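Local coordinates for uncharacterized protein (Pyrococcus horikoshii, PDB 2CYJ) that is of unknown function but belongs to the DUF498/DUF598 (Mth938-like) family of small alpha/beta proteins, at residues V63-G69 / E88-T94; E59-V63 / V84-E88; S45-P50 / L74-S80. One frame throughout, in Å; residues are numbered along the deposited sequence.

Interaction 1. Residues V63-G69 / E88-T94; sequences VLLVGTG and EVIEKPT. With SO4 (sulfate ion), chain C.
Thr-94 OG1 accepts the N-H of Gly-69 (N to OG1 2.9 Å, bent at 137°) and also hydrogen-bonds His-115 O of strand 110-115, on the other side of strand 63-68. Its chi1 of -64° sets OG1 beside its own backbone N, and Thr-94 N donates to Gly-69 O at 2.8 Å, from well above the carbonyl plane. The pair ties the chain at Gly-69 to the start of helix 94-104. Upstream, strands 63-68 and 88-92 run parallel, joined by the beta-alpha-beta crossover through helix 78-83. Their backbone bonds include a short one from Val-66 N to Ile-90 O (2.7 Å). On one face Val-63 CG1 meets Ile-90 CD1 at 3.9 Å, while Val-63 CG2 lies alongside the Glu-88 chain. On the other, Glu-91 passes its CG against Val-66 CB (4.1 Å), and its side chain crosses that of Thr-68 at about a right angle, CB nearest CG2. Strand 88-92 is thus an edge strand whose charged ends find separate partners: Glu-88 pairs with Lys-108, Glu-91 OE2 accepts from Leu-76 N, and Lys-92 NZ bonds weakly to a sulfate, probably from the crystallisation liquor.

Interaction 2. Residues E59-V63 / V84-E88; sequences EDFDV and VEDKE
Lys-87 reaches across to Phe-61 and joins the two loops that lead into parallel strands 63-68 and 88-92, at the N-terminal ends of the pair in a beta-alpha-beta crossover. Its ammonium NZ donates to Phe-61 O at 2.7 Å, meeting the carbonyl head-on (C=O...N 175°). Water 1 takes a second bond from NZ and passes one of its own to Asp-62 OD1, linking the lysine indirectly to a carboxylate too far for direct contact. Asp-60 OD1 adds a long salt bridge, 4.0 Å from Lys-87 NZ. The three acidic or carbonyl neighbours would probably favour the charged lysine. The aliphatic part of the lysine is bent at chi2 (-60°), which folds the chain over the Phe-61 ring, with CE over one face. Lys-87 CG comes 3.8 Å from Phe-61 CE1. The ammonium sits almost on the ring normal but 5.3 Å from the centroid, at most a weak cation-pi attraction. The ring is bordered at its edge, near its plane, by Val-84 CG1, 3.9 Å from Phe-61 CZ, and by Glu-59 O.

Behind this first shell, a type I turn from Val-84 to Lys-87 presents both the valine and the lysine to the ring. Arg-109 bridges the acidic side, with salt bridges to Asp-60 OD2 and Asp-62 OD1, and so probably helps to orient the carboxylates that meet NZ and water 1. The buried ring lies against Pro-26 and Leu-111 of strand 110-115 as well. At the start of the strands, Glu-88 N donates to Asp-62 O at 3.0 Å; the turn itself is closed by Lys-87 N bonding Val-84 O at 2.9 Å.

Interaction 3. Residues S45-P50 / L74-S80; sequences SHKLDP and LSLLPES
Residues 47-48 and 75-76 pair as a short two-stranded parallel sheet, and both chains then turn into helices. Ser-75 N donates to His-46 O, and Leu-48 N to Ser-75 O at 3.0 Å. Leu-48 O ends the pairing with two donors that approach from opposite faces of its plane, Leu-77 N at 3.1 Å and Ser-80 OG at 2.8 Å. With chi1 at -63°, Ser-80 OG lies beside its own backbone N, and from the first turn of helix 78-83 it meets this carbonyl. On one side of the sheet, water 2 joins Lys-47 NZ to Ser-75 OG. On the other, Leu-48 and Leu-76 lie side by side, CB of the first 4.0 Å from CD2 of the second. Leu-77 straddles the opposite chain: CD2 touches Lys-47 CB at 3.8 Å and CD1 meets Asp-49 CB at 3.6 Å. An alanine here in place of Leu-77 would drop both branches and is likely to leave a gap beside Lys-47 and Asp-49 and take the apolar cover from their CB atoms. Further on, Pro-50 CG rests on Glu-79 CB. The Asp-49 carboxylate caps helix 50-54 at Glu-52 N, His-42 of helix 36-42 touches Leu-77, and Leu-48 touches both Leu-53 of helix 50-54 and Ile-113 of strand 110-115.

Interaction 1 lies closest to the centre of the chain and is bound mostly by backbone hydrogen bonds, with mainly apolar side chains on both faces and charged ones at the edge strand. Interaction 2 continues the same pair of strands to its beginning, sharing Val-63 and Glu-88, but there the chemistry turns to a lysine, carboxylates and a water near the surface. Interaction 3, in a separate two-stranded sheet, is partly buried, with Leu-48, Leu-74 and Leu-76 inside and Lys-47 and Glu-79 exposed. Thr-68 O with Leu-74 N and Glu-91 OE2 with Leu-76 N tie it to interaction 1. Interactions 2 and 3 do not touch, though helix 78-83 leads from 74-80 into 84-88.

Interaction 1. Residues V63-G69 / E88-T94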
loop_
_atom_site.group_PDB
_atom_site.type_symbol
_atom_site.label_atom_id
_atom_site.label_comp_id
_atom_site.label_asym_id
_atom_site.label_seq_id
_atom_site.Cartn_x
_atom_site.Cartn_y
_atom_site.Cartn_z
ATOM N N VAL A 63 -10.852 -3.789 2.747
ATOM C CA VAL A 63 -9.861 -4.270 1.810
ATOM C C VAL A 63 -8.481 -3.698 2.052
ATOM O O VAL A 63 -8.358 -2.498 2.276
ATOM C CB VAL A 63 -10.259 -3.839 0.373
ATOM C CG1 VAL A 63 -9.212 -4.303 -0.639
ATOM C CG2 VAL A 63 -11.637 -4.377 0.013
ATOM N N LEU A 64 -7.465 -4.558 2.040
ATOM C CA LEU A 64 -6.074 -4.108 2.116
ATOM C C LEU A 64 -5.552 -4.343 0.699
ATOM O O LEU A 64 -5.538 -5.480 0.207
ATOM C CB LEU A 64 -5.215 -4.923 3.097
ATOM C CG LEU A 64 -3.712 -4.596 2.956
ATOM C CD1 LEU A 64 -3.420 -3.155 3.387
ATOM C CD2 LEU A 64 -2.888 -5.573 3.773
ATOM N N LEU A 65 -5.157 -3.260 0.036
ATOM C CA LEU A 65 -4.633 -3.326 -1.322
ATOM C C LEU A 65 -3.162 -2.945 -1.294
ATOM O O LEU A 65 -2.794 -1.860 -0.839
ATOM C CB LEU A 65 -5.421 -2.382 -2.238
ATOM C CG LEU A 65 -5.044 -2.285 -3.729
ATOM C CD1 LEU A 65 -3.878 -1.325 -3.912
ATOM C CD2 LEU A 65 -4.741 -3.664 -4.286
ATOM N N VAL A 66 -2.316 -3.851 -1.764
ATOM C CA VAL A 66 -0.887 -3.585 -1.781
ATOM C C VAL A 66 -0.337 -3.511 -3.196
ATOM O O VAL A 66 -0.513 -4.446 -3.981
ATOM C CB VAL A 66 -0.085 -4.681 -1.014
ATOM C CG1 VAL A 66 1.405 -4.325 -0.971
ATOM C CG2 VAL A 66 -0.627 -4.837 0.410
ATOM N N GLY A 67 0.286 -2.377 -3.514
ATOM C CA GLY A 67 0.959 -2.176 -4.792
ATOM C C GLY A 67 2.354 -2.694 -4.466
ATOM O O GLY A 67 3.122 -2.056 -3.732
ATOM N N THR A 68 2.680 -3.858 -5.021
ATOM C CA THR A 68 3.925 -4.555 -4.720
ATOM C C THR A 68 5.176 -4.100 -5.438
ATOM O O THR A 68 6.178 -4.819 -5.455
ATOM C CB THR A 68 3.717 -6.052 -4.978
ATOM O OG1 THR A 68 3.302 -6.229 -6.337
ATOM C CG2 THR A 68 2.631 -6.610 -4.049
ATOM N N GLY A 69 5.127 -2.896 -5.996
ATOM C CA GLY A 69 6.249 -2.373 -6.744
ATOM C C GLY A 69 5.900 -2.468 -8.214
ATOM O O GLY A 69 5.074 -3.288 -8.614
ATOM N N GLU A 88 -10.349 -8.542 2.895
ATOM C CA GLU A 88 -10.142 -8.889 1.494
ATOM C C GLU A 88 -8.740 -8.327 1.240
ATOM O O GLU A 88 -8.501 -7.144 1.465
ATOM C CB GLU A 88 -11.203 -8.203 0.627
ATOM C CG GLU A 88 -11.083 -8.441 -0.878
ATOM C CD GLU A 88 -12.279 -7.906 -1.645
ATOM O OE1 GLU A 88 -13.206 -7.356 -1.010
ATOM O OE2 GLU A 88 -12.295 -8.032 -2.886
ATOM N N VAL A 89 -7.806 -9.177 0.822
ATOM C CA VAL A 89 -6.430 -8.742 0.606
ATOM C C VAL A 89 -5.987 -8.939 -0.832
ATOM O O VAL A 89 -6.031 -10.044 -1.373
ATOM C CB VAL A 89 -5.474 -9.483 1.571
ATOM C CG1 VAL A 89 -4.028 -9.070 1.316
ATOM C CG2 VAL A 89 -5.870 -9.170 3.020
ATOM N N ILE A 90 -5.546 -7.846 -1.437
ATOM C CA ILE A 90 -5.130 -7.834 -2.827
ATOM C C ILE A 90 -3.678 -7.374 -2.945
ATOM O O ILE A 90 -3.304 -6.332 -2.401
ATOM C CB ILE A 90 -5.996 -6.847 -3.618
ATOM C CG1 ILE A 90 -7.479 -7.134 -3.375
ATOM C CG2 ILE A 90 -5.671 -6.945 -5.117
ATOM C CD1 ILE A 90 -8.397 -6.082 -3.975
ATOM N N GLU A 91 -2.866 -8.148 -3.653
ATOM C CA GLU A 91 -1.467 -7.796 -3.862
ATOM C C GLU A 91 -1.187 -7.871 -5.354
ATOM O O GLU A 91 -1.225 -8.957 -5.936
ATOM C CB GLU A 91 -0.550 -8.765 -3.118
ATOM C CG GLU A 91 -0.676 -8.723 -1.611
ATOM C CD GLU A 91 0.413 -9.528 -0.933
ATOM O OE1 GLU A 91 0.096 -10.565 -0.311
ATOM O OE2 GLU A 91 1.594 -9.130 -1.027
ATOM N N LYS A 92 -0.911 -6.722 -5.966
ATOM C CA LYS A 92 -0.626 -6.650 -7.400
ATOM C C LYS A 92 0.462 -5.635 -7.699
ATOM O O LYS A 92 0.660 -4.698 -6.926
ATOM C CB LYS A 92 -1.867 -6.208 -8.183
ATOM C CG LYS A 92 -3.063 -7.139 -8.075
ATOM C CD LYS A 92 -2.761 -8.480 -8.685
ATOM C CE LYS A 92 -3.858 -9.469 -8.340
ATOM N NZ LYS A 92 -3.642 -10.766 -9.029
ATOM N N PRO A 93 1.187 -5.809 -8.823
ATOM C CA PRO A 93 2.236 -4.849 -9.180
ATOM C C PRO A 93 1.577 -3.465 -9.154
ATOM O O PRO A 93 0.390 -3.307 -9.461
ATOM C CB PRO A 93 2.666 -5.310 -10.566
ATOM C CG PRO A 93 2.514 -6.825 -10.449
ATOM C CD PRO A 93 1.169 -6.947 -9.760
ATOM N N THR A 94 2.370 -2.464 -8.811
ATOM C CA THR A 94 1.848 -1.138 -8.596
ATOM C C THR A 94 0.974 -0.441 -9.607
ATOM O O THR A 94 -0.032 0.149 -9.214
ATOM C CB THR A 94 2.989 -0.238 -8.138
ATOM O OG1 THR A 94 3.435 -0.728 -6.871
ATOM C CG2 THR A 94 2.539 1.217 -7.972
HETATM S S SO4 C . -5.376 -10.213 -11.732
HETATM O O1 SO4 C . -5.861 -9.616 -10.475
HETATM O O2 SO4 C . -6.433 -10.089 -12.754
HETATM O O3 SO4 C . -4.153 -9.511 -12.156
HETATM O O4 SO4 C . -5.055 -11.637 -11.521
#

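Interaction 2. Residues E59-V63 / V84-E88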
loop_
_atom_site.group_PDB
_atom_site.type_symbol
_atom_site.label_atom_id
_atom_site.label_comp_id
_atom_site.label_asym_id
_atom_site.label_seq_id
_atom_site.Cartn_x
_atom_site.Cartn_y
_atom_site.Cartn_z
ATOM N N GLU A 59 -7.760 3.327 10.642
ATOM C CA GLU A 59 -9.155 3.461 10.248
ATOM C C GLU A 59 -9.653 2.065 9.902
ATOM O O GLU A 59 -8.879 1.212 9.452
ATOM C CB GLU A 59 -9.298 4.351 9.008
ATOM C CG GLU A 59 -8.799 5.766 9.200
ATOM C CD GLU A 59 -8.920 6.601 7.933
ATOM O OE1 GLU A 59 -8.425 7.747 7.937
ATOM O OE2 GLU A 59 -9.505 6.111 6.942
ATOM N N ASP A 60 -10.943 1.834 10.116
ATOM C CA ASP A 60 -11.556 0.551 9.801
ATOM C C ASP A 60 -11.527 0.391 8.276
ATOM O O ASP A 60 -11.674 1.369 7.535
ATOM C CB ASP A 60 -13.000 0.543 10.315
ATOM C CG ASP A 60 -13.613 -0.842 10.333
ATOM O OD1 ASP A 60 -12.909 -1.802 10.695
ATOM O OD2 ASP A 60 -14.810 -0.968 10.007
ATOM N N PHE A 61 -11.323 -0.833 7.805
ATOM C CA PHE A 61 -11.288 -1.075 6.370
ATOM C C PHE A 61 -11.778 -2.477 6.040
ATOM O O PHE A 61 -11.790 -3.364 6.900
ATOM C CB PHE A 61 -9.864 -0.847 5.816
ATOM C CG PHE A 61 -8.815 -1.760 6.404
ATOM C CD1 PHE A 61 -8.413 -2.910 5.730
ATOM C CD2 PHE A 61 -8.239 -1.471 7.639
ATOM C CE1 PHE A 61 -7.447 -3.764 6.276
ATOM C CE2 PHE A 61 -7.279 -2.309 8.196
ATOM C CZ PHE A 61 -6.882 -3.464 7.512
ATOM N N ASP A 62 -12.191 -2.649 4.788
ATOM C CA ASP A 62 -12.696 -3.918 4.273
ATOM C C ASP A 62 -11.648 -4.607 3.420
ATOM O O ASP A 62 -11.555 -5.835 3.376
ATOM C CB ASP A 62 -13.919 -3.673 3.381
ATOM C CG ASP A 62 -15.036 -2.944 4.097
ATOM O OD1 ASP A 62 -15.461 -3.429 5.168
ATOM O OD2 ASP A 62 -15.490 -1.892 3.584
ATOM N N VAL A 63 -10.852 -3.789 2.747
ATOM C CA VAL A 63 -9.861 -4.270 1.810
ATOM C C VAL A 63 -8.481 -3.698 2.052
ATOM O O VAL A 63 -8.358 -2.498 2.276
ATOM C CB VAL A 63 -10.259 -3.839 0.373
ATOM C CG1 VAL A 63 -9.212 -4.303 -0.639
ATOM C CG2 VAL A 63 -11.637 -4.377 0.013
ATOM N N VAL A 84 -4.413 -9.485 8.940
ATOM C CA VAL A 84 -5.604 -9.056 8.205
ATOM C C VAL A 84 -6.316 -10.215 7.505
ATOM O O VAL A 84 -6.935 -10.040 6.456
ATOM C CB VAL A 84 -5.237 -7.977 7.157
ATOM C CG1 VAL A 84 -4.814 -6.697 7.868
ATOM C CG2 VAL A 84 -4.112 -8.470 6.268
ATOM N N GLU A 85 -6.243 -11.395 8.109
ATOM C CA GLU A 85 -6.857 -12.579 7.531
ATOM C C GLU A 85 -8.384 -12.472 7.416
ATOM O O GLU A 85 -8.998 -13.204 6.643
ATOM C CB GLU A 85 -6.448 -13.815 8.344
ATOM C CG GLU A 85 -7.012 -13.855 9.745
ATOM C CD GLU A 85 -6.579 -15.095 10.515
ATOM O OE1 GLU A 85 -6.257 -16.113 9.872
ATOM O OE2 GLU A 85 -6.581 -15.050 11.765
ATOM N N ASP A 86 -8.990 -11.551 8.158
ATOM C CA ASP A 86 -10.441 -11.362 8.105
ATOM C C ASP A 86 -10.847 -10.322 7.065
ATOM O O ASP A 86 -12.025 -9.992 6.932
ATOM C CB ASP A 86 -10.972 -10.948 9.486
ATOM C CG ASP A 86 -10.388 -9.634 9.974
ATOM O OD1 ASP A 86 -9.217 -9.338 9.649
ATOM O OD2 ASP A 86 -11.092 -8.902 10.701
ATOM N N LYS A 87 -9.873 -9.822 6.312
ATOM C CA LYS A 87 -10.131 -8.807 5.298
ATOM C C LYS A 87 -9.916 -9.326 3.875
ATOM O O LYS A 87 -9.379 -10.417 3.670
ATOM C CB LYS A 87 -9.201 -7.610 5.529
ATOM C CG LYS A 87 -9.256 -7.009 6.925
ATOM C CD LYS A 87 -10.649 -6.505 7.261
ATOM C CE LYS A 87 -10.656 -5.701 8.554
ATOM N NZ LYS A 87 -12.024 -5.223 8.887
ATOM N N GLU A 88 -10.349 -8.542 2.895
ATOM C CA GLU A 88 -10.142 -8.889 1.494
ATOM C C GLU A 88 -8.740 -8.327 1.240
ATOM O O GLU A 88 -8.501 -7.144 1.465
ATOM C CB GLU A 88 -11.203 -8.203 0.627
ATOM C CG GLU A 88 -11.083 -8.441 -0.878
ATOM C CD GLU A 88 -12.279 -7.906 -1.645
ATOM O OE1 GLU A 88 -13.206 -7.356 -1.010
ATOM O OE2 GLU A 88 -12.295 -8.032 -2.886
HETATM O O HOH W 1 -14.352 -5.164 7.059
#

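Interaction 3. Residues S45-P50 / L74-S80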
loop_
_atom_site.group_PDB
_atom_site.type_symbol
_atom_site.label_atom_id
_atom_site.label_comp_id
_atom_site.label_asym_id
_atom_site.label_seq_id
_atom_site.Cartn_x
_atom_site.Cartn_y
_atom_site.Cartn_z
ATOM N N SER A 45 12.733 -3.899 3.182
ATOM C CA SER A 45 11.289 -3.761 3.311
ATOM C C SER A 45 10.588 -4.558 2.222
ATOM O O SER A 45 9.370 -4.476 2.073
ATOM C CB SER A 45 10.883 -2.291 3.216
ATOM O OG SER A 45 11.429 -1.553 4.289
ATOM N N HIS A 46 11.385 -5.317 1.470
ATOM C CA HIS A 46 10.917 -6.176 0.377
ATOM C C HIS A 46 9.943 -7.208 0.923
ATOM O O HIS A 46 9.245 -7.901 0.174
ATOM C CB HIS A 46 12.098 -6.919 -0.238
ATOM C CG HIS A 46 12.319 -6.619 -1.685
ATOM N ND1 HIS A 46 12.981 -7.487 -2.525
ATOM C CD2 HIS A 46 12.005 -5.536 -2.434
ATOM C CE1 HIS A 46 13.066 -6.951 -3.730
ATOM N NE2 HIS A 46 12.482 -5.767 -3.701
ATOM N N LYS A 47 9.951 -7.328 2.244
ATOM C CA LYS A 47 9.085 -8.241 2.967
ATOM C C LYS A 47 8.403 -7.370 4.010
ATOM O O LYS A 47 8.961 -7.116 5.078
ATOM C CB LYS A 47 9.915 -9.324 3.659
ATOM C CG LYS A 47 10.732 -10.188 2.714
ATOM C CD LYS A 47 9.840 -11.057 1.849
ATOM C CE LYS A 47 10.668 -11.901 0.890
ATOM N NZ LYS A 47 9.811 -12.762 0.029
ATOM N N LEU A 48 7.199 -6.906 3.691
ATOM C CA LEU A 48 6.461 -6.037 4.599
ATOM C C LEU A 48 6.070 -6.854 5.825
ATOM O O LEU A 48 5.292 -7.803 5.725
ATOM C CB LEU A 48 5.232 -5.466 3.886
ATOM C CG LEU A 48 4.709 -4.164 4.502
ATOM C CD1 LEU A 48 3.951 -3.361 3.449
ATOM C CD2 LEU A 48 3.844 -4.471 5.716
ATOM N N ASP A 49 6.609 -6.497 6.985
ATOM C CA ASP A 49 6.306 -7.301 8.155
ATOM C C ASP A 49 5.159 -6.800 9.023
ATOM O O ASP A 49 4.676 -5.680 8.860
ATOM C CB ASP A 49 7.576 -7.572 8.986
ATOM C CG ASP A 49 8.099 -6.357 9.706
ATOM O OD1 ASP A 49 7.323 -5.422 9.985
ATOM O OD2 ASP A 49 9.308 -6.358 10.027
ATOM N N PRO A 50 4.691 -7.646 9.949
ATOM C CA PRO A 50 3.579 -7.218 10.796
ATOM C C PRO A 50 3.809 -6.002 11.668
ATOM O O PRO A 50 2.875 -5.255 11.932
ATOM C CB PRO A 50 3.235 -8.486 11.584
ATOM C CG PRO A 50 4.529 -9.210 11.652
ATOM C CD PRO A 50 5.099 -9.025 10.267
ATOM N N LEU A 74 7.803 -6.685 -3.954
ATOM C CA LEU A 74 7.467 -6.613 -2.539
ATOM C C LEU A 74 6.357 -7.602 -2.224
ATOM O O LEU A 74 5.513 -7.883 -3.063
ATOM C CB LEU A 74 6.976 -5.209 -2.175
ATOM C CG LEU A 74 6.396 -5.065 -0.763
ATOM C CD1 LEU A 74 7.475 -5.342 0.265
ATOM C CD2 LEU A 74 5.821 -3.669 -0.580
ATOM N N SER A 75 6.349 -8.143 -1.016
ATOM C CA SER A 75 5.263 -9.036 -0.654
ATOM C C SER A 75 5.037 -8.979 0.840
ATOM O O SER A 75 5.947 -8.634 1.596
ATOM C CB SER A 75 5.558 -10.472 -1.081
ATOM O OG SER A 75 6.632 -11.009 -0.340
ATOM N N LEU A 76 3.811 -9.287 1.249
ATOM C CA LEU A 76 3.445 -9.323 2.659
ATOM C C LEU A 76 3.945 -10.629 3.252
ATOM O O LEU A 76 3.772 -11.692 2.650
ATOM C CB LEU A 76 1.924 -9.302 2.823
ATOM C CG LEU A 76 1.134 -8.035 2.508
ATOM C CD1 LEU A 76 -0.354 -8.340 2.544
ATOM C CD2 LEU A 76 1.490 -6.958 3.520
ATOM N N LEU A 77 4.563 -10.563 4.425
ATOM C CA LEU A 77 5.022 -11.781 5.070
ATOM C C LEU A 77 3.774 -12.528 5.532
ATOM O O LEU A 77 2.699 -11.941 5.668
ATOM C CB LEU A 77 5.910 -11.456 6.270
ATOM C CG LEU A 77 7.348 -11.044 5.957
ATOM C CD1 LEU A 77 8.068 -10.691 7.245
ATOM C CD2 LEU A 77 8.064 -12.191 5.241
ATOM N N PRO A 78 3.892 -13.841 5.761
ATOM C CA PRO A 78 2.740 -14.623 6.213
ATOM C C PRO A 78 2.096 -14.051 7.483
ATOM O O PRO A 78 0.870 -14.015 7.610
ATOM C CB PRO A 78 3.343 -16.006 6.438
ATOM C CG PRO A 78 4.396 -16.074 5.366
ATOM C CD PRO A 78 5.045 -14.712 5.470
ATOM N N GLU A 79 2.935 -13.594 8.409
ATOM C CA GLU A 79 2.476 -13.028 9.673
ATOM C C GLU A 79 1.705 -11.730 9.435
ATOM O O GLU A 79 0.808 -11.381 10.203
ATOM C CB GLU A 79 3.677 -12.776 10.589
ATOM C CG GLU A 79 4.698 -13.918 10.596
ATOM C CD GLU A 79 5.408 -14.081 9.253
ATOM O OE1 GLU A 79 6.062 -13.120 8.804
ATOM O OE2 GLU A 79 5.309 -15.168 8.648
ATOM N N SER A 80 2.047 -11.014 8.369
ATOM C CA SER A 80 1.339 -9.777 8.060
ATOM C C SER A 80 -0.035 -10.143 7.534
ATOM O O SER A 80 -1.042 -9.532 7.901
ATOM C CB SER A 80 2.097 -8.964 7.017
ATOM O OG SER A 80 3.354 -8.578 7.533
HETATM O O HOH W 2 8.849 -10.548 -1.885
#